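Local atomic coordinates of minor capsid protein (Cafeteriavirus-dependent mavirus, PDB entry 6G42), a protein that forms, as five copies with a jelly-roll fold, the penton of the mavirus capsid, probably capping the fivefold vertices of the virophage shell. Residues 95-98 with 102-105; 49-54 with 211-216; 142-147 with 156-161. One frame throughout, in Å; residues are numbered along the deposited sequence.

Contact 1 of 3, residues 95-98 with 102-105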
# COMPACT_ATOMS: atom_id res chain seq x y z
N THR C 95 -21.68 -31.38 14.78
CA THR C 95 -22.70 -31.36 13.72
C THR C 95 -22.37 -30.49 12.49
O THR C 95 -23.13 -30.51 11.52
CB THR C 95 -24.06 -30.89 14.26
OG1 THR C 95 -23.95 -29.55 14.75
CG2 THR C 95 -24.56 -31.80 15.37
N PHE C 96 -21.28 -29.72 12.55
CA PHE C 96 -20.87 -28.81 11.46
C PHE C 96 -19.59 -29.21 10.70
O PHE C 96 -19.26 -28.60 9.69
CB PHE C 96 -20.68 -27.40 12.02
CG PHE C 96 -21.92 -26.82 12.64
CD1 PHE C 96 -22.21 -27.03 13.98
CD2 PHE C 96 -22.79 -26.05 11.88
CE1 PHE C 96 -23.35 -26.48 14.56
CE2 PHE C 96 -23.93 -25.50 12.45
CZ PHE C 96 -24.21 -25.72 13.79
N VAL C 97 -18.91 -30.24 11.18
CA VAL C 97 -17.54 -30.55 10.78
C VAL C 97 -17.49 -31.62 9.68
O VAL C 97 -18.35 -32.50 9.63
CB VAL C 97 -16.74 -30.97 12.04
CG1 VAL C 97 -15.41 -31.63 11.72
CG2 VAL C 97 -16.48 -29.76 12.91
N ASP C 98 -16.49 -31.53 8.80
CA ASP C 98 -16.24 -32.54 7.74
C ASP C 98 -15.42 -33.73 8.28
O ASP C 98 -15.08 -33.78 9.46
CB ASP C 98 -15.58 -31.89 6.50
CG ASP C 98 -14.05 -31.76 6.61
OD1 ASP C 98 -13.54 -31.36 7.67
OD2 ASP C 98 -13.36 -32.06 5.62
N TYR C 102 -12.52 -30.15 9.98
CA TYR C 102 -12.52 -28.74 9.59
C TYR C 102 -13.92 -28.21 9.28
O TYR C 102 -14.83 -28.99 8.96
CB TYR C 102 -11.66 -28.53 8.34
CG TYR C 102 -10.18 -28.79 8.50
CD1 TYR C 102 -9.38 -27.95 9.28
CD2 TYR C 102 -9.56 -29.84 7.83
CE1 TYR C 102 -8.02 -28.18 9.41
CE2 TYR C 102 -8.20 -30.08 7.95
CZ TYR C 102 -7.43 -29.24 8.74
OH TYR C 102 -6.08 -29.49 8.85
N MET C 103 -14.07 -26.89 9.35
CA MET C 103 -15.24 -26.17 8.85
C MET C 103 -14.77 -25.14 7.82
O MET C 103 -13.59 -24.78 7.79
CB MET C 103 -15.99 -25.48 9.99
CG MET C 103 -16.64 -26.44 10.97
SD MET C 103 -17.05 -25.69 12.55
CE MET C 103 -18.27 -24.48 12.04
N TYR C 104 -15.69 -24.67 6.99
CA TYR C 104 -15.35 -23.89 5.78
C TYR C 104 -16.11 -22.56 5.62
O TYR C 104 -16.07 -21.95 4.56
CB TYR C 104 -15.55 -24.78 4.55
CG TYR C 104 -14.57 -25.93 4.48
CD1 TYR C 104 -14.79 -27.12 5.19
CD2 TYR C 104 -13.40 -25.83 3.73
CE1 TYR C 104 -13.88 -28.16 5.14
CE2 TYR C 104 -12.48 -26.87 3.68
CZ TYR C 104 -12.72 -28.03 4.38
OH TYR C 104 -11.80 -29.06 4.33
N ASP C 105 -16.74 -22.09 6.69
CA ASP C 105 -17.58 -20.89 6.64
C ASP C 105 -17.73 -20.31 8.05
O ASP C 105 -18.15 -21.00 8.97
CB ASP C 105 -18.96 -21.25 6.06
CG ASP C 105 -19.78 -20.04 5.67
OD1 ASP C 105 -19.78 -19.02 6.40
OD2 ASP C 105 -20.45 -20.11 4.62

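Contact 2 of 3, residues 49-54 with 211-216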
# COMPACT_ATOMS: atom_id res chain seq x y z
N TYR C 49 25.34 -24.89 -7.16
CA TYR C 49 24.07 -24.18 -7.36
C TYR C 49 23.29 -23.92 -6.08
O TYR C 49 23.34 -24.69 -5.12
CB TYR C 49 23.18 -24.97 -8.30
CG TYR C 49 23.71 -25.09 -9.70
CD1 TYR C 49 24.64 -26.08 -10.02
CD2 TYR C 49 23.29 -24.23 -10.71
CE1 TYR C 49 25.13 -26.20 -11.31
CE2 TYR C 49 23.78 -24.34 -12.00
CZ TYR C 49 24.70 -25.33 -12.30
OH TYR C 49 25.19 -25.46 -13.58
N LEU C 50 22.55 -22.81 -6.10
CA LEU C 50 21.52 -22.51 -5.12
C LEU C 50 20.17 -22.71 -5.80
O LEU C 50 20.05 -22.50 -6.99
CB LEU C 50 21.64 -21.06 -4.65
CG LEU C 50 22.96 -20.65 -4.00
CD1 LEU C 50 22.97 -19.15 -3.76
CD2 LEU C 50 23.19 -21.40 -2.69
N LEU C 51 19.17 -23.10 -5.01
CA LEU C 51 17.78 -23.23 -5.47
C LEU C 51 16.90 -22.20 -4.77
O LEU C 51 16.92 -22.09 -3.54
CB LEU C 51 17.24 -24.62 -5.17
CG LEU C 51 15.73 -24.85 -5.33
CD1 LEU C 51 15.30 -24.72 -6.78
CD2 LEU C 51 15.37 -26.21 -4.79
N ILE C 52 16.11 -21.48 -5.56
CA ILE C 52 15.07 -20.57 -5.04
C ILE C 52 13.78 -20.72 -5.85
O ILE C 52 13.82 -20.81 -7.09
CB ILE C 52 15.55 -19.10 -5.00
CG1 ILE C 52 14.47 -18.19 -4.40
CG2 ILE C 52 15.93 -18.58 -6.38
CD1 ILE C 52 15.04 -16.88 -3.88
N VAL C 53 12.66 -20.77 -5.14
CA VAL C 53 11.34 -20.80 -5.75
C VAL C 53 10.97 -19.36 -6.09
O VAL C 53 10.62 -18.58 -5.21
CB VAL C 53 10.29 -21.44 -4.81
CG1 VAL C 53 8.89 -21.44 -5.43
CG2 VAL C 53 10.71 -22.86 -4.45
N GLU C 54 11.08 -19.01 -7.38
CA GLU C 54 10.76 -17.66 -7.87
C GLU C 54 9.26 -17.34 -7.74
O GLU C 54 8.90 -16.27 -7.24
CB GLU C 54 11.21 -17.54 -9.34
CG GLU C 54 10.94 -16.20 -10.03
CD GLU C 54 11.82 -15.06 -9.55
OE1 GLU C 54 12.79 -15.31 -8.78
OE2 GLU C 54 11.54 -13.90 -9.94
N LEU C 211 14.94 -34.68 -4.11
CA LEU C 211 15.80 -33.62 -4.64
C LEU C 211 17.02 -33.48 -3.73
O LEU C 211 16.85 -33.24 -2.54
CB LEU C 211 15.06 -32.28 -4.70
CG LEU C 211 15.82 -31.07 -5.25
CD1 LEU C 211 16.13 -31.20 -6.73
CD2 LEU C 211 15.02 -29.80 -5.01
N PRO C 212 18.25 -33.63 -4.28
CA PRO C 212 19.43 -33.46 -3.44
C PRO C 212 19.65 -32.00 -3.04
O PRO C 212 20.38 -31.25 -3.69
CB PRO C 212 20.57 -34.02 -4.31
CG PRO C 212 20.09 -33.86 -5.70
CD PRO C 212 18.60 -34.02 -5.66
N VAL C 213 18.96 -31.62 -1.97
CA VAL C 213 18.96 -30.26 -1.45
C VAL C 213 19.23 -30.30 0.05
O VAL C 213 18.91 -31.28 0.73
CB VAL C 213 17.62 -29.55 -1.78
CG1 VAL C 213 16.46 -30.14 -0.98
CG2 VAL C 213 17.71 -28.05 -1.56
N SER C 214 19.82 -29.23 0.57
CA SER C 214 20.12 -29.14 2.00
C SER C 214 18.83 -29.09 2.81
O SER C 214 17.87 -28.43 2.42
CB SER C 214 20.98 -27.91 2.29
OG SER C 214 21.59 -28.02 3.56
N TYR C 215 18.81 -29.82 3.92
CA TYR C 215 17.63 -29.91 4.78
C TYR C 215 17.63 -28.71 5.72
O TYR C 215 18.68 -28.16 6.02
CB TYR C 215 17.68 -31.19 5.62
CG TYR C 215 17.41 -32.50 4.88
CD1 TYR C 215 18.23 -32.92 3.82
CD2 TYR C 215 16.36 -33.34 5.26
CE1 TYR C 215 18.00 -34.12 3.15
CE2 TYR C 215 16.12 -34.54 4.60
CZ TYR C 215 16.94 -34.93 3.55
OH TYR C 215 16.71 -36.11 2.89
N GLU C 216 16.45 -28.31 6.16
CA GLU C 216 16.31 -27.33 7.25
C GLU C 216 16.34 -28.08 8.58
O GLU C 216 15.92 -29.24 8.64
CB GLU C 216 15.01 -26.52 7.13
CG GLU C 216 14.86 -25.70 5.85
CD GLU C 216 13.81 -24.58 5.95
OE1 GLU C 216 12.93 -24.65 6.83
OE2 GLU C 216 13.86 -23.63 5.15

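Contact 3 of 3, residues 142-147 with 156-161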
# COMPACT_ATOMS: atom_id res chain seq x y z
N PHE C 142 -18.12 -10.50 13.99
CA PHE C 142 -19.21 -11.17 14.68
C PHE C 142 -20.02 -10.17 15.49
O PHE C 142 -19.45 -9.22 16.05
CB PHE C 142 -18.68 -12.29 15.57
CG PHE C 142 -18.11 -13.45 14.81
CD1 PHE C 142 -16.79 -13.43 14.37
CD2 PHE C 142 -18.89 -14.58 14.53
CE1 PHE C 142 -16.26 -14.50 13.66
CE2 PHE C 142 -18.36 -15.65 13.82
CZ PHE C 142 -17.04 -15.61 13.39
N GLU C 143 -21.33 -10.39 15.54
CA GLU C 143 -22.27 -9.48 16.21
C GLU C 143 -23.11 -10.23 17.25
O GLU C 143 -23.42 -11.41 17.07
CB GLU C 143 -23.22 -8.85 15.19
CG GLU C 143 -22.53 -8.05 14.10
CD GLU C 143 -23.52 -7.39 13.16
OE1 GLU C 143 -24.45 -8.08 12.67
OE2 GLU C 143 -23.37 -6.18 12.89
N ILE C 144 -23.48 -9.52 18.32
CA ILE C 144 -24.41 -10.02 19.33
C ILE C 144 -25.62 -9.10 19.32
O ILE C 144 -25.48 -7.89 19.52
CB ILE C 144 -23.78 -10.07 20.73
CG1 ILE C 144 -22.67 -11.13 20.78
CG2 ILE C 144 -24.81 -10.40 21.80
CD1 ILE C 144 -21.65 -10.92 21.87
N THR C 145 -26.80 -9.68 19.08
CA THR C 145 -28.07 -8.95 19.09
C THR C 145 -28.84 -9.27 20.37
O THR C 145 -28.92 -10.44 20.77
CB THR C 145 -28.92 -9.29 17.85
OG1 THR C 145 -28.17 -8.97 16.67
CG2 THR C 145 -30.23 -8.50 17.84
N THR C 146 -29.41 -8.23 20.98
CA THR C 146 -30.03 -8.32 22.31
C THR C 146 -31.18 -7.33 22.47
O THR C 146 -31.21 -6.28 21.82
CB THR C 146 -29.00 -8.05 23.43
OG1 THR C 146 -28.12 -6.99 23.04
CG2 THR C 146 -28.18 -9.29 23.73
N THR C 147 -32.13 -7.67 23.35
CA THR C 147 -33.20 -6.75 23.78
C THR C 147 -32.76 -5.98 25.02
O THR C 147 -31.82 -6.39 25.72
CB THR C 147 -34.51 -7.49 24.11
OG1 THR C 147 -34.29 -8.41 25.19
CG2 THR C 147 -35.04 -8.25 22.89
N ILE C 156 -23.85 -12.06 29.03
CA ILE C 156 -23.28 -13.22 28.33
C ILE C 156 -21.84 -13.38 28.82
O ILE C 156 -21.10 -12.39 28.91
CB ILE C 156 -23.29 -13.04 26.80
CG1 ILE C 156 -24.73 -12.91 26.29
CG2 ILE C 156 -22.60 -14.21 26.11
CD1 ILE C 156 -24.84 -12.34 24.88
N MET C 157 -21.45 -14.62 29.11
CA MET C 157 -20.10 -14.96 29.59
C MET C 157 -19.31 -15.67 28.50
O MET C 157 -19.85 -16.54 27.82
CB MET C 157 -20.18 -15.91 30.79
CG MET C 157 -20.81 -15.33 32.04
SD MET C 157 -21.28 -16.63 33.20
CE MET C 157 -19.70 -17.39 33.58
N PHE C 158 -18.04 -15.30 28.35
CA PHE C 158 -17.09 -15.96 27.45
C PHE C 158 -15.95 -16.49 28.32
O PHE C 158 -15.40 -15.75 29.14
CB PHE C 158 -16.48 -14.95 26.47
CG PHE C 158 -17.32 -14.66 25.23
CD1 PHE C 158 -18.71 -14.76 25.22
CD2 PHE C 158 -16.69 -14.23 24.07
CE1 PHE C 158 -19.44 -14.47 24.08
CE2 PHE C 158 -17.42 -13.94 22.93
CZ PHE C 158 -18.80 -14.06 22.93
N ASN C 159 -15.58 -17.76 28.14
CA ASN C 159 -14.38 -18.31 28.80
C ASN C 159 -13.11 -17.80 28.10
O ASN C 159 -13.20 -17.06 27.12
CB ASN C 159 -14.42 -19.85 28.88
CG ASN C 159 -14.18 -20.53 27.55
OD1 ASN C 159 -14.48 -19.98 26.49
ND2 ASN C 159 -13.67 -21.75 27.60
N ASP C 160 -11.94 -18.19 28.59
CA ASP C 160 -10.68 -17.59 28.13
C ASP C 160 -10.32 -17.87 26.66
O ASP C 160 -9.69 -17.04 26.02
CB ASP C 160 -9.51 -17.98 29.04
CG ASP C 160 -8.31 -17.04 28.89
OD1 ASP C 160 -8.52 -15.80 28.86
OD2 ASP C 160 -7.17 -17.54 28.79
N ASP C 161 -10.71 -19.03 26.13
CA ASP C 161 -10.51 -19.31 24.69
C ASP C 161 -11.42 -18.44 23.81
O ASP C 161 -10.97 -17.93 22.78
CB ASP C 161 -10.69 -20.80 24.38
CG ASP C 161 -9.45 -21.63 24.73
OD1 ASP C 161 -8.63 -21.19 25.56
OD2 ASP C 161 -9.30 -22.74 24.16

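Contact 1 of 3, residues 95-98 with 102-105
Asp98 and Tyr102 close a five-residue loop at its neck with a pair of hydrogen bonds: Asp98 N donates to Tyr102 O at 3.0 Å, nearly straight at 173°. Beside it the alpha carbons of Val97 and Met103 lie 5.3 Å apart. The loop belongs to the irregular connection from strand 84-90 to helix 106-120, in the region inserted between strands 49-62 and 201-207. A second bond runs with the roles reversed, Tyr102 N donating to Asp98 OD1 at 2.8 Å. The carboxylate is set for this by a chi1 of 84°, which holds CG between the backbone N and the carbonyl carbon; OD1 also takes a weak bond from Gly101 N, within the loop. The same carboxylate stands against the edge of the Tyr104 ring, with CG in the ring plane, while Arg62 makes a cation-pi contact with that ring. Tyr102 leads its ring away from the neck, its OH bonded to Asp281.

Apolar packing adjoins these bonds. Met103 crosses Val97 at about a right angle, CG meeting Val97 CG2 at 3.8 Å. Further out, the thioether bends at chi3 (64°), and Met103 also touches Val109 on helix 106-120. That helix starts just past Asp105, whose OD1 caps Val107 N. The bent end of Met103 brings its CE to 3.8 Å from Phe96 CB.

Contact 2 of 3, residues 49-54 with 211-216
Leu51 and Leu211 meet end on, CD2 to CD2, with the methyls 3.6 Å apart. The same Leu51 CD2 also approaches Val213 CG2, more loosely, at 4.4 Å. One methyl of the strand residue therefore serves two side chains of the facing segment, and the whole interface amounts to 87 Å² of buried surface. Both leucines have CG anti to the backbone N (chi1 168° in Leu51, 180° in Leu211), an extension that carries their branches across a gap in which the nearest alpha carbons, those of Leu51 and Val213, are still 8.2 Å apart.

The inverse gamma turn centred on Pro212 is consistent with Leu211 and Val213 facing the same way: both direct their CB toward strand 49-62, and a weak bond runs from Val213 N to Leu211 O. Ser208 OG accepts the N-H of Leu211, and Val233 packs on Val213. On the other side, Leu51 is fixed by backbone bonding to His263 and touches Phe303 of strand 296-305.

Farther out, the contact joins an antiparallel sheet that probably belongs to the jelly-roll, in which 49-62 lies between 296-305 and 248-264, to the segment that follows strand 201-207, which pairs with 236-239 and 272-281 in a second sheet. The ends of both segments reach neighbouring subunits: Glu216 forms a salt bridge with Lys300 of the second subunit, and Glu54 a weak hydrogen bond with Asn260 of the third. Between the two segments themselves the chemistry is purely apolar and rests on three buried side chains, so the attraction is dispersive and hydrophobic, with little directional demand.

Contact 3 of 3, residues 142-147 with 156-161
Ile144 faces Ile156 and Phe158 where two antiparallel sheets pack face to face in a beta-sandwich-like arrangement, one built of strands 132-136, 141-145 and 187-189, the other containing 154-158 beside 179-181. The nearest alpha carbons, of Ile144 and Ile156, are 9.6 Å apart, so side chains alone bridge the layers. Followed outward, Ile144 points its CB toward the opposite strand and there divides. The short branch, CG2, is anti to the backbone N and meets Ile156 CD1 at 3.6 Å. The long branch starts beside the backbone N (chi1 -67°); its CG1 makes no close contact with 156-161, and the extended chi2 of 158° carries CD1 on toward Phe158.

Ile156 has nearly the same torsions, but the two isoleucines run antiparallel alongside each other, and a terminal CD1 is matched with a branch methyl. Val181 of the neighbouring strand touches both Ile144 and Phe158, as does Phe133 of strand 132-136, adding to the buried apolar layer. Backbone bonds hold the partners in their own sheets: Ile144 pairs with Glu188, and Ile156 with Val181.

Each segment also runs into a helix start, Thr147 capping helix 148-153 and Asn159 capping helix 160-165. In the latter, Asp160 and Asp161 both bond through carboxylate oxygens to Gln294 of the second subunit, so this part of the fold also meets a neighbour. At the far end of its long branch, Ile144 CD1 approaches the Phe158 ring obliquely, with CZ the nearest atom at 4.4 Å.

After strands 8-15 and 33-37 the chain enters strand 49-62, whose early residues are met by 211-216, closing contact 2, a loop of more than 150 residues. Everything between is nested inside it. Contact 1 comes first, closing a short turn ahead of helix 106-120; contact 3 follows in series, joining strands separated by helix 148-153. None of the three cross. Contact 2 ties strand 49-62 to the loop after strand 201-207, within what is probably the jelly-roll, while the other two lie in the part inserted between those strands. Contacts 1 and 3 have centres about 21 Å apart, whereas contacts 2 and 3, about 48 Å apart between centres, both touch the second subunit.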